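Sugar kinase, pfkB family (Thermotoga maritima, PDB 2AJR) probably phosphorylates a sugar phosphate such as fructose 1-phosphate at the expense of ATP, as a kinase of the PfkB family. Local coordinates at residues M48-S62 with I81-I93. Residues are numbered along the deposited sequence; the frame is centred on the assembly and turned at random.
With ACT (acetate ion), chain D.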
loop_
_atom_site.group_PDB
_atom_site.type_symbol
_atom_site.label_atom_id
_atom_site.label_comp_id
_atom_site.label_asym_id
_atom_site.label_seq_id
_atom_site.Cartn_x
_atom_site.Cartn_y
_atom_site.Cartn_z
HETATM N N MSE A 48 -2.219 9.892 4.669
HETATM C CA MSE A 48 -2.799 9.503 3.413
HETATM C C MSE A 48 -3.535 10.664 2.795
HETATM O O MSE A 48 -4.315 11.338 3.459
HETATM C CB MSE A 48 -3.711 8.320 3.616
HETATM C CG MSE A 48 -3.916 7.543 2.346
HETATM SE SE MSE A 48 -5.685 7.811 1.602
HETATM C CE MSE A 48 -6.258 9.670 2.176
ATOM N N SER A 49 -3.282 10.909 1.516
ATOM C CA SER A 49 -3.800 12.106 0.892
ATOM C C SER A 49 -3.907 11.955 -0.607
ATOM O O SER A 49 -3.162 11.177 -1.195
ATOM C CB SER A 49 -2.862 13.267 1.203
ATOM O OG SER A 49 -1.556 13.015 0.698
ATOM N N PRO A 50 -4.811 12.719 -1.236
ATOM C CA PRO A 50 -4.862 12.812 -2.678
ATOM C C PRO A 50 -3.575 13.329 -3.257
ATOM O O PRO A 50 -2.981 14.236 -2.693
ATOM C CB PRO A 50 -5.959 13.838 -2.934
ATOM C CG PRO A 50 -6.785 13.792 -1.752
ATOM C CD PRO A 50 -5.851 13.540 -0.614
ATOM N N GLY A 51 -3.169 12.756 -4.388
ATOM C CA GLY A 51 -1.936 13.097 -5.058
ATOM C C GLY A 51 -2.027 12.961 -6.565
ATOM O O GLY A 51 -3.113 12.837 -7.127
ATOM N N GLY A 52 -0.873 12.973 -7.221
ATOM C CA GLY A 52 -0.808 13.220 -8.652
ATOM C C GLY A 52 -0.421 14.672 -8.805
ATOM O O GLY A 52 -0.887 15.523 -8.056
ATOM N N LYS A 53 0.437 14.962 -9.764
ATOM C CA LYS A 53 1.062 16.281 -9.823
ATOM C C LYS A 53 0.056 17.438 -9.945
ATOM O O LYS A 53 0.168 18.424 -9.222
ATOM C CB LYS A 53 2.123 16.312 -10.930
ATOM C CG LYS A 53 3.297 15.361 -10.601
ATOM C CD LYS A 53 4.516 15.474 -11.550
ATOM C CE LYS A 53 5.822 15.590 -10.751
ATOM N NZ LYS A 53 5.958 16.978 -10.080
ATOM N N GLY A 54 -0.936 17.307 -10.816
ATOM C CA GLY A 54 -1.904 18.375 -11.028
ATOM C C GLY A 54 -2.850 18.559 -9.850
ATOM O O GLY A 54 -3.279 19.676 -9.531
ATOM N N ILE A 55 -3.175 17.450 -9.204
ATOM C CA ILE A 55 -3.993 17.475 -8.013
ATOM C C ILE A 55 -3.266 18.183 -6.871
ATOM O O ILE A 55 -3.879 18.958 -6.140
ATOM C CB ILE A 55 -4.446 16.042 -7.637
ATOM C CG1 ILE A 55 -5.530 15.607 -8.634
ATOM C CG2 ILE A 55 -4.964 15.979 -6.199
ATOM C CD1 ILE A 55 -6.244 14.338 -8.269
ATOM N N ASN A 56 -1.961 17.930 -6.737
ATOM C CA ASN A 56 -1.156 18.592 -5.707
ATOM C C ASN A 56 -1.075 20.100 -6.018
ATOM O O ASN A 56 -1.056 20.925 -5.101
ATOM C CB ASN A 56 0.272 18.011 -5.592
ATOM C CG ASN A 56 0.330 16.552 -5.081
ATOM O OD1 ASN A 56 -0.451 16.107 -4.233
ATOM N ND2 ASN A 56 1.318 15.824 -5.577
ATOM N N VAL A 57 -1.028 20.447 -7.308
ATOM C CA VAL A 57 -1.031 21.859 -7.716
ATOM C C VAL A 57 -2.341 22.517 -7.314
ATOM O O VAL A 57 -2.325 23.629 -6.808
ATOM C CB VAL A 57 -0.774 22.045 -9.227
ATOM C CG1 VAL A 57 -1.056 23.479 -9.663
ATOM C CG2 VAL A 57 0.654 21.652 -9.573
ATOM N N SER A 58 -3.462 21.827 -7.502
ATOM C CA SER A 58 -4.743 22.314 -6.999
ATOM C C SER A 58 -4.738 22.508 -5.488
ATOM O O SER A 58 -5.211 23.522 -4.983
ATOM C CB SER A 58 -5.882 21.371 -7.384
ATOM O OG SER A 58 -6.199 21.483 -8.767
ATOM N N ILE A 59 -4.208 21.536 -4.756
ATOM C CA ILE A 59 -4.123 21.661 -3.298
ATOM C C ILE A 59 -3.243 22.878 -2.962
ATOM O O ILE A 59 -3.667 23.754 -2.214
ATOM C CB ILE A 59 -3.616 20.347 -2.628
ATOM C CG1 ILE A 59 -4.666 19.234 -2.812
ATOM C CG2 ILE A 59 -3.310 20.559 -1.130
ATOM C CD1 ILE A 59 -4.133 17.806 -2.668
ATOM N N ALA A 60 -2.048 22.936 -3.543
ATOM C CA ALA A 60 -1.148 24.093 -3.411
ATOM C C ALA A 60 -1.833 25.449 -3.697
ATOM O O ALA A 60 -1.760 26.377 -2.891
ATOM C CB ALA A 60 0.051 23.925 -4.322
ATOM N N LEU A 61 -2.490 25.569 -4.843
ATOM C CA LEU A 61 -3.179 26.810 -5.169
ATOM C C LEU A 61 -4.266 27.168 -4.133
ATOM O O LEU A 61 -4.432 28.354 -3.787
ATOM C CB LEU A 61 -3.763 26.757 -6.584
ATOM C CG LEU A 61 -2.732 26.779 -7.709
ATOM C CD1 LEU A 61 -3.416 26.549 -9.052
ATOM C CD2 LEU A 61 -1.939 28.083 -7.716
ATOM N N SER A 62 -4.972 26.157 -3.622
ATOM C CA SER A 62 -6.008 26.385 -2.611
ATOM C C SER A 62 -5.445 27.028 -1.341
ATOM O O SER A 62 -6.041 27.945 -0.818
ATOM C CB SER A 62 -6.761 25.096 -2.266
ATOM O OG SER A 62 -6.043 24.322 -1.329
ATOM N N ILE A 81 -12.384 7.499 -2.668
ATOM C CA ILE A 81 -11.647 8.097 -1.585
ATOM C C ILE A 81 -10.968 9.375 -2.066
ATOM O O ILE A 81 -11.043 10.404 -1.403
ATOM C CB ILE A 81 -10.577 7.145 -1.027
ATOM C CG1 ILE A 81 -11.221 5.902 -0.419
ATOM C CG2 ILE A 81 -9.719 7.856 0.035
ATOM C CD1 ILE A 81 -10.193 4.791 -0.151
ATOM N N LEU A 82 -10.311 9.317 -3.219
ATOM C CA LEU A 82 -9.568 10.490 -3.720
ATOM C C LEU A 82 -10.478 11.701 -3.855
ATOM O O LEU A 82 -10.150 12.778 -3.360
ATOM C CB LEU A 82 -8.895 10.194 -5.070
ATOM C CG LEU A 82 -7.874 11.202 -5.596
ATOM C CD1 LEU A 82 -6.611 10.488 -6.101
ATOM C CD2 LEU A 82 -8.446 12.076 -6.685
ATOM N N VAL A 83 -11.632 11.521 -4.497
ATOM C CA VAL A 83 -12.494 12.645 -4.817
ATOM C C VAL A 83 -13.038 13.240 -3.534
ATOM O O VAL A 83 -13.107 14.467 -3.388
ATOM C CB VAL A 83 -13.651 12.246 -5.791
ATOM C CG1 VAL A 83 -14.661 13.373 -5.949
ATOM C CG2 VAL A 83 -13.084 11.862 -7.147
ATOM N N GLU A 84 -13.406 12.377 -2.595
ATOM C CA GLU A 84 -14.036 12.842 -1.373
ATOM C C GLU A 84 -13.029 13.548 -0.499
ATOM O O GLU A 84 -13.298 14.626 0.008
ATOM C CB GLU A 84 -14.691 11.689 -0.626
ATOM C CG GLU A 84 -16.012 11.323 -1.252
ATOM C CD GLU A 84 -16.813 10.308 -0.466
ATOM O OE1 GLU A 84 -16.418 9.963 0.687
ATOM O OE2 GLU A 84 -17.852 9.864 -1.023
ATOM N N GLU A 85 -11.857 12.950 -0.346
ATOM C CA GLU A 85 -10.789 13.583 0.407
ATOM C C GLU A 85 -10.445 14.913 -0.212
ATOM O O GLU A 85 -10.272 15.891 0.493
ATOM C CB GLU A 85 -9.549 12.680 0.488
ATOM C CG GLU A 85 -9.713 11.509 1.467
ATOM C CD GLU A 85 -10.140 11.971 2.849
ATOM O OE1 GLU A 85 -9.540 12.945 3.356
ATOM O OE2 GLU A 85 -11.093 11.392 3.417
ATOM N N LEU A 86 -10.399 14.957 -1.535
ATOM C CA LEU A 86 -9.995 16.164 -2.232
ATOM C C LEU A 86 -10.974 17.275 -1.973
ATOM O O LEU A 86 -10.589 18.409 -1.764
ATOM C CB LEU A 86 -9.890 15.892 -3.739
ATOM C CG LEU A 86 -9.298 16.963 -4.647
ATOM C CD1 LEU A 86 -7.915 17.442 -4.176
ATOM C CD2 LEU A 86 -9.239 16.431 -6.058
ATOM N N ARG A 87 -12.254 16.943 -1.972
ATOM C CA ARG A 87 -13.286 17.936 -1.780
ATOM C C ARG A 87 -13.262 18.485 -0.374
ATOM O O ARG A 87 -13.625 19.639 -0.162
ATOM C CB ARG A 87 -14.652 17.340 -2.084
ATOM C CG ARG A 87 -14.930 17.174 -3.572
ATOM C CD ARG A 87 -16.373 17.535 -3.891
ATOM N NE ARG A 87 -16.752 17.132 -5.244
ATOM C CZ ARG A 87 -17.088 15.894 -5.606
ATOM N NH1 ARG A 87 -17.087 14.896 -4.724
ATOM N NH2 ARG A 87 -17.420 15.646 -6.868
ATOM N N LYS A 88 -12.844 17.662 0.586
ATOM C CA LYS A 88 -12.731 18.106 1.977
ATOM C C LYS A 88 -11.584 19.087 2.183
ATOM O O LYS A 88 -11.595 19.826 3.165
ATOM C CB LYS A 88 -12.509 16.928 2.924
ATOM C CG LYS A 88 -13.701 15.993 3.114
ATOM C CD LYS A 88 -13.214 14.690 3.754
ATOM C CE LYS A 88 -14.305 13.681 3.889
ATOM N NZ LYS A 88 -13.826 12.565 4.740
ATOM N N ILE A 89 -10.580 19.074 1.301
ATOM C CA ILE A 89 -9.421 19.950 1.490
ATOM C C ILE A 89 -9.789 21.425 1.325
ATOM O O ILE A 89 -9.303 22.250 2.087
ATOM C CB ILE A 89 -8.259 19.603 0.559
ATOM C CG1 ILE A 89 -7.737 18.207 0.886
ATOM C CG2 ILE A 89 -7.118 20.625 0.696
ATOM C CD1 ILE A 89 -6.510 17.816 0.134
ATOM N N SER A 90 -10.649 21.755 0.357
ATOM C CA SER A 90 -11.041 23.152 0.120
ATOM C C SER A 90 -12.254 23.336 -0.795
ATOM O O SER A 90 -12.370 22.690 -1.833
ATOM C CB SER A 90 -9.869 23.923 -0.491
ATOM O OG SER A 90 -10.165 25.304 -0.594
ATOM N N LYS A 91 -13.129 24.269 -0.428
ATOM C CA LYS A 91 -14.214 24.716 -1.310
ATOM C C LYS A 91 -13.662 25.300 -2.634
ATOM O O LYS A 91 -14.375 25.413 -3.632
ATOM C CB LYS A 91 -15.094 25.761 -0.595
ATOM N N LEU A 92 -12.390 25.676 -2.635
ATOM C CA LEU A 92 -11.778 26.298 -3.798
ATOM C C LEU A 92 -11.484 25.344 -4.964
ATOM O O LEU A 92 -11.288 25.802 -6.094
ATOM C CB LEU A 92 -10.503 27.031 -3.367
ATOM C CG LEU A 92 -10.715 28.176 -2.369
ATOM C CD1 LEU A 92 -9.483 29.045 -2.324
ATOM C CD2 LEU A 92 -11.927 29.017 -2.752
ATOM N N ILE A 93 -11.459 24.036 -4.697
ATOM C CA ILE A 93 -11.203 23.041 -5.731
ATOM C C ILE A 93 -12.525 22.466 -6.183
ATOM O O ILE A 93 -13.288 21.996 -5.356
ATOM C CB ILE A 93 -10.341 21.891 -5.212
ATOM C CG1 ILE A 93 -9.068 22.430 -4.566
ATOM C CG2 ILE A 93 -9.955 20.934 -6.351
ATOM C CD1 ILE A 93 -8.262 21.370 -3.885
HETATM C C ACT D . 2.624 11.817 -6.665
HETATM O O ACT D . 2.538 10.539 -6.438
HETATM O OXT ACT D . 2.304 12.633 -5.737
HETATM C CH3 ACT D . 3.034 12.379 -7.996
#
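The puckered Pro50 ring meets helix 81-89 through its outer carbons: CG lies 3.7 Å from Glu85 CB and also touches the backbone N of Leu86, while CB reaches Leu82. The Glu85 chain is bent at chi2, and Lys88 NZ meets OE2 of the Glu85 carboxylate from above its plane at 3.3 Å, a salt bridge within 81-93. Nearer the backbone, Glu85 CG is crossed at about a right angle by selenomethionine Met48, whose CE comes to 4.0 Å. Strand 48-51 runs across the helix, as the 94° and 7.7 Å between their axes establish. It belongs to a small four-stranded sheet that corresponds to the lid of ribokinase-clan kinases, and the Gly-Gly-Lys-Gly sequence of the PfkB signature leads from it, with Gly52 as N-cap, into helix 53-62 of the α/β core. This helix runs nearly parallel to 81-89 (19°), with axes 11.0 Å apart, a spacing bridged by branched aliphatic side chains. Ile55 CD1 and Leu82 CD2 meet tip to tip at 3.5 Å; Ile59 CD1 crosses to Ile89 CD1 at 3.7 Å. Leu86 CD1 fits against both Ile55 and Ile59, and Ile93 CD1 packs against Ser58 O and Ile59. Farther along, Ser62 turns OG back (chi1 82°) onto an in-plane lone pair of Ile59 O, 2.6 Å away, and sets CB against Ser90, whose OG accepts from Leu92 N in an ST turn.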